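Local coordinates for DNA polymerase (Bacillus phage phi29, PDB 1XI1), which replicates the viral DNA by protein-primed, strand-displacing synthesis with high processivity and fidelity, and proofreads with a 3'-5' exonuclease activity, at residues G28-E33 with N168-I173; D57-N62 with L123-F128; F69-L74 with G98-I103; T140-D145 with E162-K167. The protein carries 2 engineered substitutions. All blocks are in the same frame, centred on the assembly; numbering follows the deposited sequence.

Interaction 1: G28-E33 with N168-I173; sequences GYMNIE and NDIQII. With MG (magnesium ion), chain E.
The thioether end of Met-30 lies against the methylenes of Gln-171. The methionine runs straight out to its sulfur, with CG anti to the backbone N (chi1 -180°), and bends at chi3, which lays Met-30 CE beside Gln-171 CB at 3.7 Å. Met-30 SD approaches Gln-171 CG, also at 3.7 Å. The glutamine, extended beyond CG, slants across the methionine. One residue back on the helix, Ile-170 CD1 lies 4.0 Å from Met-30 CB, at the base of the same methionine. This is helix 160-182 resting on strand 24-31 of the mixed sheet in the exonuclease domain, which has the RNase H-like fold of proofreading DNA polymerases; the short segments approach to 8.3 Å between axes, inclined at 35°. Gly-28 has no side chain, and Ile-170 CD1 packs close to its backbone, 4.0 Å from Gly-28 C; Ile-170 CG2 lies 3.9 Å from Gly-28 O. Ile-170 also touches Ala-12, an engineered substitution on the neighbouring strand 8-15. Asp-169, turned to another side of the helix, coordinates the magnesium ion through OD2 at 2.4 Å, while its OD1 forms a salt bridge with Lys-131.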
# COMPACT_ATOMS: atom_id res chain seq x y z
N GLY C 28 -27.19 -1.38 5.56
CA GLY C 28 -27.68 -0.66 4.41
C GLY C 28 -26.98 -1.07 3.14
O GLY C 28 -25.77 -1.32 3.14
N TYR C 29 -27.75 -1.17 2.06
CA TYR C 29 -27.21 -1.50 0.75
C TYR C 29 -27.85 -0.56 -0.28
O TYR C 29 -29.04 -0.24 -0.16
CB TYR C 29 -27.42 -3.00 0.37
CG TYR C 29 -28.88 -3.40 0.15
CD1 TYR C 29 -29.59 -2.94 -0.97
CD2 TYR C 29 -29.55 -4.22 1.06
CE1 TYR C 29 -30.94 -3.26 -1.16
CE2 TYR C 29 -30.88 -4.56 0.88
CZ TYR C 29 -31.57 -4.07 -0.22
OH TYR C 29 -32.90 -4.41 -0.38
N MET C 30 -27.07 -0.12 -1.27
CA MET C 30 -27.57 0.77 -2.33
C MET C 30 -27.05 0.26 -3.66
O MET C 30 -25.90 -0.21 -3.76
CB MET C 30 -27.07 2.21 -2.11
CG MET C 30 -27.56 3.20 -3.19
SD MET C 30 -26.94 4.89 -2.91
CE MET C 30 -27.81 5.37 -1.43
N ASN C 31 -27.88 0.38 -4.69
CA ASN C 31 -27.50 -0.07 -6.03
C ASN C 31 -26.55 0.91 -6.70
O ASN C 31 -26.97 1.93 -7.24
CB ASN C 31 -28.76 -0.28 -6.88
CG ASN C 31 -28.47 -1.01 -8.19
OD1 ASN C 31 -29.31 -1.76 -8.69
ND2 ASN C 31 -27.27 -0.79 -8.74
N ILE C 32 -25.26 0.58 -6.67
CA ILE C 32 -24.21 1.39 -7.26
C ILE C 32 -24.61 2.05 -8.58
O ILE C 32 -24.23 3.19 -8.86
CB ILE C 32 -22.92 0.53 -7.48
CG1 ILE C 32 -22.34 0.14 -6.11
CG2 ILE C 32 -21.88 1.30 -8.28
CD1 ILE C 32 -21.13 -0.77 -6.17
N GLU C 33 -25.38 1.35 -9.39
CA GLU C 33 -25.80 1.90 -10.67
C GLU C 33 -27.08 2.72 -10.56
O GLU C 33 -27.23 3.74 -11.24
CB GLU C 33 -25.95 0.76 -11.68
CG GLU C 33 -24.60 0.22 -12.13
CD GLU C 33 -24.72 -0.99 -13.04
OE1 GLU C 33 -25.32 -1.99 -12.60
OE2 GLU C 33 -24.21 -0.93 -14.18
N ASN C 168 -25.87 8.14 3.61
CA ASN C 168 -24.80 8.96 3.08
C ASN C 168 -23.51 8.14 2.90
O ASN C 168 -22.91 8.15 1.83
CB ASN C 168 -24.53 10.16 4.00
CG ASN C 168 -23.57 11.19 3.37
OD1 ASN C 168 -22.77 11.82 4.07
ND2 ASN C 168 -23.67 11.37 2.05
N ASP C 169 -23.10 7.43 3.95
CA ASP C 169 -21.88 6.63 3.88
C ASP C 169 -21.89 5.66 2.72
O ASP C 169 -20.92 5.56 1.98
CB ASP C 169 -21.63 5.86 5.18
CG ASP C 169 -21.06 6.72 6.29
OD1 ASP C 169 -20.26 7.64 6.00
OD2 ASP C 169 -21.41 6.47 7.46
N ILE C 170 -22.99 4.93 2.55
CA ILE C 170 -23.03 3.97 1.46
C ILE C 170 -23.22 4.66 0.12
O ILE C 170 -22.89 4.09 -0.92
CB ILE C 170 -24.16 2.95 1.64
CG1 ILE C 170 -25.51 3.67 1.74
CG2 ILE C 170 -23.90 2.09 2.85
CD1 ILE C 170 -26.71 2.75 1.85
N GLN C 171 -23.75 5.88 0.13
CA GLN C 171 -23.96 6.57 -1.14
C GLN C 171 -22.63 7.12 -1.65
O GLN C 171 -22.34 7.06 -2.85
CB GLN C 171 -24.99 7.70 -0.98
CG GLN C 171 -25.48 8.24 -2.32
CD GLN C 171 -26.62 9.25 -2.20
OE1 GLN C 171 -27.46 9.34 -3.10
NE2 GLN C 171 -26.63 10.03 -1.12
N ILE C 172 -21.83 7.65 -0.73
CA ILE C 172 -20.53 8.19 -1.10
C ILE C 172 -19.71 7.12 -1.81
O ILE C 172 -19.05 7.40 -2.81
CB ILE C 172 -19.75 8.64 0.12
CG1 ILE C 172 -20.44 9.86 0.74
CG2 ILE C 172 -18.32 8.93 -0.27
CD1 ILE C 172 -19.80 10.36 2.02
N ILE C 173 -19.74 5.90 -1.29
CA ILE C 173 -18.99 4.81 -1.91
C ILE C 173 -19.65 4.41 -3.22
O ILE C 173 -18.96 4.11 -4.21
CB ILE C 173 -18.91 3.58 -0.97
CG1 ILE C 173 -18.08 3.94 0.27
CG2 ILE C 173 -18.34 2.38 -1.72
CD1 ILE C 173 -16.65 4.46 -0.03
MG MG E . -21.39 7.11 9.78

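Interaction 2: D57-N62 with L123-F128; sequences DLYFHN and LKKLPF. With nucleotides of chain A.
One hydrogen bond joins the two segments: His-61 NE2 donates to Phe-128 O at 2.7 Å. It is nearly straight, 169° at the hydrogen, and the acceptor lies almost in the imidazole plane. The ring reaches the loop 123-128 because chi1, at -151°, holds CG roughly opposite the backbone N. Its other nitrogen, ND1, is hydrogen-bonded to Ser-122 OG, just ahead of that loop. Van der Waals packing centres on Leu-123, which crosses the histidine at about a right angle. Leu-123 CB lies over one face of the imidazole, displaced toward the rim, and Leu-123 CD1 comes within 3.6 Å of His-61 NE2. Leu-123 CB also lies 3.6 Å from Asn-62 N. Two residues before the histidine, on strand 57-60, the Tyr-59 ring meets the aliphatic run of Lys-125 (CE2 to CD, 4.2 Å), whose ammonium pairs with Asp-193. Single-stranded DNA meets the same residues. Leu-123 CD2 approaches O4' of DT3 of chain A at 4.0 Å, and OP1 of DT4 of chain A sits at the imidazole edge, 3.5 Å from His-61 CD2. Asn-62 helps stabilise the frayed primer terminus for proofreading, but its modelled contact with DT3 is implausibly tight and doubtful. Bonds at both nitrogens should restrict rotation of the imidazole, which probably keeps its face turned to Leu-123 beside the DNA.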
# COMPACT_ATOMS: atom_id res chain seq x y z
N ASP C 57 -22.99 -8.76 -6.77
CA ASP C 57 -21.68 -8.46 -6.22
C ASP C 57 -21.84 -7.32 -5.20
O ASP C 57 -22.31 -6.24 -5.55
CB ASP C 57 -20.71 -8.02 -7.31
CG ASP C 57 -20.43 -9.11 -8.32
OD1 ASP C 57 -20.64 -10.30 -8.00
OD2 ASP C 57 -19.98 -8.79 -9.44
N LEU C 58 -21.43 -7.56 -3.96
CA LEU C 58 -21.54 -6.56 -2.91
C LEU C 58 -20.17 -6.01 -2.50
O LEU C 58 -19.17 -6.71 -2.56
CB LEU C 58 -22.24 -7.15 -1.69
CG LEU C 58 -23.47 -8.05 -1.89
CD1 LEU C 58 -24.08 -8.42 -0.53
CD2 LEU C 58 -24.50 -7.36 -2.76
N TYR C 59 -20.15 -4.74 -2.09
CA TYR C 59 -18.91 -4.12 -1.66
C TYR C 59 -19.09 -3.48 -0.29
O TYR C 59 -20.06 -2.76 -0.07
CB TYR C 59 -18.45 -3.02 -2.64
CG TYR C 59 -18.10 -3.51 -4.04
CD1 TYR C 59 -19.10 -3.93 -4.91
CD2 TYR C 59 -16.77 -3.57 -4.47
CE1 TYR C 59 -18.79 -4.40 -6.18
CE2 TYR C 59 -16.45 -4.04 -5.73
CZ TYR C 59 -17.46 -4.45 -6.58
OH TYR C 59 -17.18 -4.93 -7.84
N PHE C 60 -18.17 -3.75 0.62
CA PHE C 60 -18.19 -3.14 1.94
C PHE C 60 -16.87 -2.36 1.99
O PHE C 60 -15.89 -2.80 1.40
CB PHE C 60 -18.16 -4.20 3.06
CG PHE C 60 -19.49 -4.71 3.45
CD1 PHE C 60 -20.08 -5.76 2.74
CD2 PHE C 60 -20.18 -4.15 4.52
CE1 PHE C 60 -21.34 -6.25 3.10
CE2 PHE C 60 -21.44 -4.62 4.90
CZ PHE C 60 -22.03 -5.68 4.18
N HIS C 61 -16.82 -1.24 2.68
CA HIS C 61 -15.59 -0.49 2.74
C HIS C 61 -14.83 -0.97 3.94
O HIS C 61 -15.20 -0.65 5.07
CB HIS C 61 -15.87 1.00 2.81
CG HIS C 61 -14.78 1.84 2.21
ND1 HIS C 61 -14.36 1.69 0.91
CD2 HIS C 61 -13.98 2.80 2.75
CE1 HIS C 61 -13.35 2.51 0.66
NE2 HIS C 61 -13.10 3.20 1.76
N ASN C 62 -13.77 -1.72 3.68
CA ASN C 62 -12.96 -2.34 4.74
C ASN C 62 -13.70 -3.63 5.15
O ASN C 62 -14.23 -3.71 6.24
CB ASN C 62 -12.79 -1.41 5.95
CG ASN C 62 -11.85 -2.01 6.97
OD1 ASN C 62 -10.70 -2.33 6.66
ND2 ASN C 62 -12.36 -2.20 8.18
N LEU C 123 -12.43 -0.99 -0.25
CA LEU C 123 -11.20 -0.37 0.20
C LEU C 123 -10.02 -0.79 -0.67
O LEU C 123 -8.94 -0.21 -0.58
CB LEU C 123 -10.90 -0.74 1.65
CG LEU C 123 -9.71 -0.02 2.28
CD1 LEU C 123 -9.93 1.48 2.23
CD2 LEU C 123 -9.53 -0.48 3.72
N LYS C 124 -10.23 -1.79 -1.51
CA LYS C 124 -9.18 -2.28 -2.40
C LYS C 124 -9.23 -1.55 -3.76
O LYS C 124 -8.25 -1.54 -4.51
CB LYS C 124 -9.32 -3.80 -2.61
CG LYS C 124 -9.10 -4.65 -1.34
CD LYS C 124 -7.67 -4.50 -0.80
CE LYS C 124 -7.37 -5.48 0.35
NZ LYS C 124 -8.27 -5.34 1.54
N LYS C 125 -10.38 -0.95 -4.07
CA LYS C 125 -10.54 -0.20 -5.32
C LYS C 125 -10.33 1.29 -5.09
O LYS C 125 -9.87 2.01 -5.97
CB LYS C 125 -11.92 -0.41 -5.93
CG LYS C 125 -12.09 -1.73 -6.62
CD LYS C 125 -13.36 -1.75 -7.45
CE LYS C 125 -13.28 -0.75 -8.59
NZ LYS C 125 -12.19 -1.10 -9.54
N LEU C 126 -10.68 1.75 -3.89
CA LEU C 126 -10.55 3.15 -3.49
C LEU C 126 -9.89 3.06 -2.12
O LEU C 126 -10.56 3.04 -1.09
CB LEU C 126 -11.94 3.78 -3.38
CG LEU C 126 -12.83 3.56 -4.62
CD1 LEU C 126 -14.26 3.92 -4.28
CD2 LEU C 126 -12.32 4.38 -5.80
N PRO C 127 -8.55 3.02 -2.10
CA PRO C 127 -7.76 2.90 -0.87
C PRO C 127 -7.70 4.10 0.07
O PRO C 127 -6.61 4.46 0.52
CB PRO C 127 -6.38 2.52 -1.40
CG PRO C 127 -6.28 3.37 -2.63
CD PRO C 127 -7.67 3.23 -3.27
N PHE C 128 -8.84 4.71 0.38
CA PHE C 128 -8.85 5.84 1.31
C PHE C 128 -10.09 5.72 2.15
O PHE C 128 -10.99 4.93 1.83
CB PHE C 128 -8.90 7.20 0.59
CG PHE C 128 -8.17 7.23 -0.72
CD1 PHE C 128 -8.77 6.70 -1.88
CD2 PHE C 128 -6.90 7.76 -0.81
CE1 PHE C 128 -8.09 6.70 -3.08
CE2 PHE C 128 -6.21 7.77 -2.02
CZ PHE C 128 -6.81 7.24 -3.15
P DT A 3 -4.91 4.58 5.61
OP1 DT A 3 -5.15 5.90 4.90
OP2 DT A 3 -4.47 4.77 7.05
O5' DT A 3 -6.36 3.85 5.67
C5' DT A 3 -7.46 4.44 6.39
C4' DT A 3 -8.74 3.69 6.07
O4' DT A 3 -8.54 2.29 6.38
C3' DT A 3 -9.98 4.13 6.85
O3' DT A 3 -11.14 4.00 6.02
C2' DT A 3 -10.00 3.16 8.01
C1' DT A 3 -9.43 1.89 7.41
N1 DT A 3 -8.66 1.10 8.38
C2 DT A 3 -9.20 -0.08 8.85
O2 DT A 3 -10.28 -0.50 8.46
N3 DT A 3 -8.44 -0.73 9.78
C4 DT A 3 -7.21 -0.33 10.29
O4 DT A 3 -6.65 -1.02 11.14
C5 DT A 3 -6.69 0.91 9.73
C7 DT A 3 -5.37 1.44 10.20
C6 DT A 3 -7.44 1.55 8.82
P DT A 4 -12.62 4.12 6.67
OP1 DT A 4 -13.39 2.95 6.17
OP2 DT A 4 -13.14 5.49 6.41
O5' DT A 4 -12.40 3.94 8.24
C5' DT A 4 -13.50 3.96 9.15
C4' DT A 4 -14.33 2.70 9.01
O4' DT A 4 -13.44 1.58 9.21
C3' DT A 4 -15.45 2.54 10.03
O3' DT A 4 -16.59 1.91 9.48
C2' DT A 4 -14.84 1.68 11.12
C1' DT A 4 -13.80 0.85 10.37
N1 DT A 4 -12.54 0.60 11.12
C2 DT A 4 -12.33 -0.63 11.71
O2 DT A 4 -13.11 -1.56 11.63
N3 DT A 4 -11.14 -0.73 12.40
C4 DT A 4 -10.17 0.25 12.55
O4 DT A 4 -9.16 0.01 13.21
C5 DT A 4 -10.46 1.51 11.90
C7 DT A 4 -9.48 2.63 12.01
C6 DT A 4 -11.61 1.61 11.22

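Interaction 3: F69-L74 with G98-I103; sequences FIINWL and GQWYMI
Ile-71 projects from its helix into the angle between Trp-100 and Ile-103, slanting across both. Toward the indole it presents CG1, which sits at the ring's edge, near its plane, so the six-membered ring is met end-on and not over a face. Ile-71 CG1 is 4.0 Å from Trp-100 CZ3 and 4.1 Å from Trp-100 CH2. A bend at chi2 (-52°) turns the terminal methyl to Ile-103, placing Ile-71 CD1 3.8 Å from Ile-103 CD1 and 3.9 Å from Ile-103 CG2. The contact is wholly apolar and lets helix 63-76 lie on strand 100-109 of the mixed exonuclease sheet, the short segments inclined at 33° with axes 11.2 Å apart, a spacing bridged entirely by side chains. Ile-103 takes two further neighbours from the same helix. Its CG1 branch, trans at chi2 (-179°), carries Ile-103 CD1 out to Ile-70 CG2 at 4.2 Å. The shorter branch, Ile-103 CG2, faces Leu-74 CD1 at 4.5 Å. Between Trp-100 and Ile-103 the strand carries a classic beta bulge, Tyr-101 and Met-102 both facing Ile-93. Tyr-90 of strand 89-94 touches Ile-71 and Leu-74, and Leu-63 and Lys-64 at the start of the helix pack on Trp-100.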
# COMPACT_ATOMS: atom_id res chain seq x y z
N PHE C 69 -18.58 -10.19 10.84
CA PHE C 69 -19.97 -10.41 11.23
C PHE C 69 -20.67 -11.32 10.22
O PHE C 69 -21.53 -12.11 10.59
CB PHE C 69 -20.75 -9.09 11.35
CG PHE C 69 -20.23 -8.17 12.42
CD1 PHE C 69 -19.06 -7.44 12.23
CD2 PHE C 69 -20.93 -8.00 13.60
CE1 PHE C 69 -18.60 -6.56 13.21
CE2 PHE C 69 -20.47 -7.12 14.60
CZ PHE C 69 -19.31 -6.40 14.39
N ILE C 70 -20.29 -11.21 8.95
CA ILE C 70 -20.89 -12.03 7.91
C ILE C 70 -20.55 -13.52 8.03
O ILE C 70 -21.43 -14.36 7.94
CB ILE C 70 -20.50 -11.52 6.51
CG1 ILE C 70 -21.15 -10.16 6.25
CG2 ILE C 70 -20.93 -12.53 5.44
CD1 ILE C 70 -20.79 -9.52 4.91
N ILE C 71 -19.27 -13.84 8.22
CA ILE C 71 -18.84 -15.24 8.35
C ILE C 71 -19.47 -15.83 9.62
O ILE C 71 -19.90 -16.98 9.63
CB ILE C 71 -17.29 -15.36 8.48
CG1 ILE C 71 -16.60 -14.74 7.26
CG2 ILE C 71 -16.90 -16.82 8.60
CD1 ILE C 71 -17.10 -15.23 5.94
N ASN C 72 -19.52 -15.03 10.68
CA ASN C 72 -20.10 -15.44 11.95
C ASN C 72 -21.52 -15.93 11.74
O ASN C 72 -21.95 -16.88 12.41
CB ASN C 72 -20.16 -14.26 12.93
CG ASN C 72 -19.01 -14.25 13.92
OD1 ASN C 72 -19.00 -14.98 14.90
ND2 ASN C 72 -18.02 -13.42 13.65
N TRP C 73 -22.24 -15.25 10.85
CA TRP C 73 -23.64 -15.57 10.54
C TRP C 73 -23.72 -16.83 9.68
O TRP C 73 -24.52 -17.73 9.96
CB TRP C 73 -24.31 -14.40 9.78
CG TRP C 73 -25.79 -14.58 9.57
CD1 TRP C 73 -26.78 -14.18 10.42
CD2 TRP C 73 -26.43 -15.30 8.52
NE1 TRP C 73 -28.00 -14.61 9.96
CE2 TRP C 73 -27.81 -15.31 8.79
CE3 TRP C 73 -25.97 -15.95 7.37
CZ2 TRP C 73 -28.74 -15.94 7.96
CZ3 TRP C 73 -26.89 -16.58 6.54
CH2 TRP C 73 -28.26 -16.56 6.84
N LEU C 74 -22.91 -16.88 8.63
CA LEU C 74 -22.91 -18.02 7.72
C LEU C 74 -22.63 -19.32 8.45
O LEU C 74 -23.34 -20.31 8.25
CB LEU C 74 -21.85 -17.83 6.62
CG LEU C 74 -22.08 -16.76 5.53
CD1 LEU C 74 -20.83 -16.63 4.66
CD2 LEU C 74 -23.28 -17.14 4.69
N GLY C 98 -3.77 -11.06 7.06
CA GLY C 98 -5.09 -10.63 7.50
C GLY C 98 -5.83 -9.65 6.60
O GLY C 98 -6.74 -8.95 7.05
N GLN C 99 -5.46 -9.58 5.32
CA GLN C 99 -6.14 -8.66 4.40
C GLN C 99 -7.27 -9.38 3.70
O GLN C 99 -7.07 -10.41 3.06
CB GLN C 99 -5.14 -8.12 3.38
CG GLN C 99 -4.00 -7.33 4.01
CD GLN C 99 -2.96 -6.87 3.00
OE1 GLN C 99 -2.32 -7.68 2.32
NE2 GLN C 99 -2.78 -5.55 2.90
N TRP C 100 -8.47 -8.85 3.83
CA TRP C 100 -9.64 -9.46 3.22
C TRP C 100 -9.88 -8.96 1.78
O TRP C 100 -9.91 -7.75 1.53
CB TRP C 100 -10.87 -9.17 4.09
CG TRP C 100 -10.84 -9.81 5.47
CD1 TRP C 100 -9.86 -9.69 6.41
CD2 TRP C 100 -11.88 -10.60 6.08
NE1 TRP C 100 -10.21 -10.34 7.57
CE2 TRP C 100 -11.45 -10.91 7.40
CE3 TRP C 100 -13.13 -11.07 5.65
CZ2 TRP C 100 -12.22 -11.68 8.28
CZ3 TRP C 100 -13.90 -11.84 6.52
CH2 TRP C 100 -13.44 -12.13 7.83
N TYR C 101 -10.07 -9.87 0.84
CA TYR C 101 -10.33 -9.47 -0.54
C TYR C 101 -11.69 -9.96 -1.05
O TYR C 101 -12.29 -9.33 -1.90
CB TYR C 101 -9.25 -9.98 -1.49
CG TYR C 101 -7.87 -9.37 -1.33
CD1 TYR C 101 -7.03 -9.76 -0.29
CD2 TYR C 101 -7.40 -8.43 -2.25
CE1 TYR C 101 -5.74 -9.22 -0.17
CE2 TYR C 101 -6.12 -7.89 -2.14
CZ TYR C 101 -5.30 -8.29 -1.10
OH TYR C 101 -4.03 -7.76 -0.99
N MET C 102 -12.18 -11.08 -0.53
CA MET C 102 -13.44 -11.61 -1.03
C MET C 102 -14.13 -12.73 -0.23
O MET C 102 -13.48 -13.58 0.38
CB MET C 102 -13.23 -12.12 -2.45
CG MET C 102 -14.38 -12.94 -2.97
SD MET C 102 -13.92 -13.90 -4.40
CE MET C 102 -13.32 -15.37 -3.64
N ILE C 103 -15.46 -12.72 -0.26
CA ILE C 103 -16.28 -13.74 0.38
C ILE C 103 -17.26 -14.21 -0.70
O ILE C 103 -18.14 -13.45 -1.10
CB ILE C 103 -17.13 -13.21 1.55
CG1 ILE C 103 -16.25 -12.56 2.62
CG2 ILE C 103 -17.87 -14.37 2.21
CD1 ILE C 103 -17.05 -12.03 3.84

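Interaction 4: T140-D145 with E162-K167; sequences TVLKGD and EYAYIK
The exonuclease metal site is the setting: Tyr-165 and Asp-169 on helix 160-182 fit the Tyr-x3-Asp pattern of the Exo III motif of proofreading polymerases, and Tyr-165 packs against the loop that brings in Asp-145. Both aspartates belong to the same magnesium site, and the Asp-145 side chain is about 3 Å from the ion at its nearest atom. The tyrosine ring is inserted flat into the bend of residues 142-145, with backbone and side chain on its two faces. Over one face stands Asp-145 CA, 4.2 Å from the ring centroid and 18° off the normal, a CH-pi contact made by the backbone; the CB bond of Asp-145 points away from the helix. The opposite face receives Leu-142 CD1, displaced toward the rim. On the same side, Leu-142 CB approaches Tyr-165 CE2 at 3.6 Å. The same leucine bridges to the preceding helical residue, Leu-142 CD1 lying 3.8 Å from Ala-164 CB. Tyr-165 CG stands anti to its own carbonyl carbon (chi1 -81°), which directs the ring toward the loop. Gly-144 has a positive phi, at angles where a side chain would be jammed against the preceding carbonyl, and its own carbonyl oxygen comes obliquely to the ring. Packing on both faces and a bond at the phenol should limit how the ring can turn, although the contact is near the surface. At the far end Tyr-165 OH donates to Lys-143 O at 2.7 Å, the hydroxyl lying 27° out of the carbonyl plane.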
# COMPACT_ATOMS: atom_id res chain seq x y z
N THR C 140 -21.07 14.99 -1.89
CA THR C 140 -21.79 15.52 -0.74
C THR C 140 -21.66 14.61 0.47
O THR C 140 -22.02 13.44 0.42
CB THR C 140 -23.28 15.68 -1.05
OG1 THR C 140 -23.44 16.38 -2.29
CG2 THR C 140 -23.97 16.45 0.07
N VAL C 141 -21.16 15.17 1.57
CA VAL C 141 -20.98 14.41 2.80
C VAL C 141 -21.65 15.10 3.99
O VAL C 141 -21.47 16.30 4.21
CB VAL C 141 -19.47 14.22 3.12
CG1 VAL C 141 -18.80 15.57 3.36
CG2 VAL C 141 -19.29 13.33 4.32
N LEU C 142 -22.42 14.33 4.76
CA LEU C 142 -23.10 14.86 5.94
C LEU C 142 -22.12 15.20 7.04
O LEU C 142 -21.27 14.39 7.42
CB LEU C 142 -24.13 13.87 6.47
CG LEU C 142 -25.57 14.15 6.07
CD1 LEU C 142 -26.45 13.00 6.49
CD2 LEU C 142 -26.01 15.43 6.74
N LYS C 143 -22.25 16.41 7.56
CA LYS C 143 -21.38 16.92 8.61
C LYS C 143 -21.61 16.17 9.92
O LYS C 143 -22.75 16.04 10.36
CB LYS C 143 -21.64 18.41 8.81
CG LYS C 143 -22.14 19.14 7.57
CD LYS C 143 -23.56 18.71 7.19
CE LYS C 143 -23.89 19.11 5.76
NZ LYS C 143 -25.29 18.78 5.38
N GLY C 144 -20.54 15.68 10.54
CA GLY C 144 -20.65 14.95 11.79
C GLY C 144 -20.87 13.46 11.62
O GLY C 144 -20.80 12.94 10.50
N ASP C 145 -21.14 12.75 12.72
CA ASP C 145 -21.37 11.31 12.66
C ASP C 145 -22.10 10.76 13.88
O ASP C 145 -22.13 11.37 14.95
CB ASP C 145 -20.04 10.57 12.47
CG ASP C 145 -20.22 9.21 11.81
OD1 ASP C 145 -20.82 8.33 12.44
OD2 ASP C 145 -19.77 9.03 10.65
N GLU C 162 -29.60 9.15 12.35
CA GLU C 162 -28.69 8.01 12.14
C GLU C 162 -28.98 7.41 10.78
O GLU C 162 -28.07 7.06 10.03
CB GLU C 162 -28.89 6.96 13.24
CG GLU C 162 -28.60 7.52 14.62
CD GLU C 162 -29.09 6.63 15.73
OE1 GLU C 162 -30.04 5.86 15.47
OE2 GLU C 162 -28.53 6.70 16.84
N TYR C 163 -30.26 7.32 10.43
CA TYR C 163 -30.66 6.77 9.14
C TYR C 163 -30.03 7.49 7.94
O TYR C 163 -29.75 6.88 6.90
CB TYR C 163 -32.18 6.86 9.02
CG TYR C 163 -32.75 6.27 7.75
CD1 TYR C 163 -33.33 5.00 7.75
CD2 TYR C 163 -32.74 6.99 6.56
CE1 TYR C 163 -33.89 4.47 6.58
CE2 TYR C 163 -33.29 6.47 5.40
CZ TYR C 163 -33.87 5.21 5.42
OH TYR C 163 -34.44 4.67 4.29
N ALA C 164 -29.83 8.79 8.06
CA ALA C 164 -29.26 9.54 6.95
C ALA C 164 -27.75 9.38 6.88
O ALA C 164 -27.16 9.49 5.82
CB ALA C 164 -29.64 11.02 7.05
N TYR C 165 -27.11 9.12 8.02
CA TYR C 165 -25.67 8.93 8.02
C TYR C 165 -25.30 7.63 7.33
O TYR C 165 -24.30 7.55 6.63
CB TYR C 165 -25.14 8.97 9.44
CG TYR C 165 -24.98 10.39 9.92
CD1 TYR C 165 -25.82 10.91 10.90
CD2 TYR C 165 -24.00 11.22 9.38
CE1 TYR C 165 -25.70 12.24 11.33
CE2 TYR C 165 -23.87 12.55 9.80
CZ TYR C 165 -24.72 13.04 10.78
OH TYR C 165 -24.59 14.33 11.22
N ILE C 166 -26.13 6.61 7.52
CA ILE C 166 -25.89 5.33 6.89
C ILE C 166 -26.09 5.46 5.39
O ILE C 166 -25.27 5.00 4.60
CB ILE C 166 -26.84 4.25 7.44
CG1 ILE C 166 -26.54 4.00 8.91
CG2 ILE C 166 -26.66 2.94 6.66
CD1 ILE C 166 -27.56 3.09 9.60
N LYS C 167 -27.19 6.10 4.99
CA LYS C 167 -27.47 6.31 3.57
C LYS C 167 -26.35 7.10 2.93
O LYS C 167 -25.91 6.78 1.83
CB LYS C 167 -28.79 7.06 3.38
CG LYS C 167 -29.14 7.30 1.92
CD LYS C 167 -30.48 8.01 1.76
CE LYS C 167 -30.75 8.40 0.31
NZ LYS C 167 -32.04 9.12 0.15

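How the interactions relate
From the N terminus, strand 24-31 opens interaction 1, the widest loop, which closes last, at 168-173. Strand 57-60 then opens interaction 2, and helix 63-76, next in the chain, opens interaction 3. Interaction 3 closes first, at 98-103, and lies within interaction 2, which closes at 123-128. Interaction 4 follows in series, 140-145 with 162-167, so the other three all fall within interaction 1 and none cross. Helix 160-182 serves interactions 1 and 4, and Asn-168 probably hydrogen-bonds back to Thr-140 and Leu-142. Interactions 1, 2 and 3 reach one mixed sheet: Ile-173 packs on His-61, Phe-60 on Ile-70, and Lys-124 probably bonds to Trp-100 O.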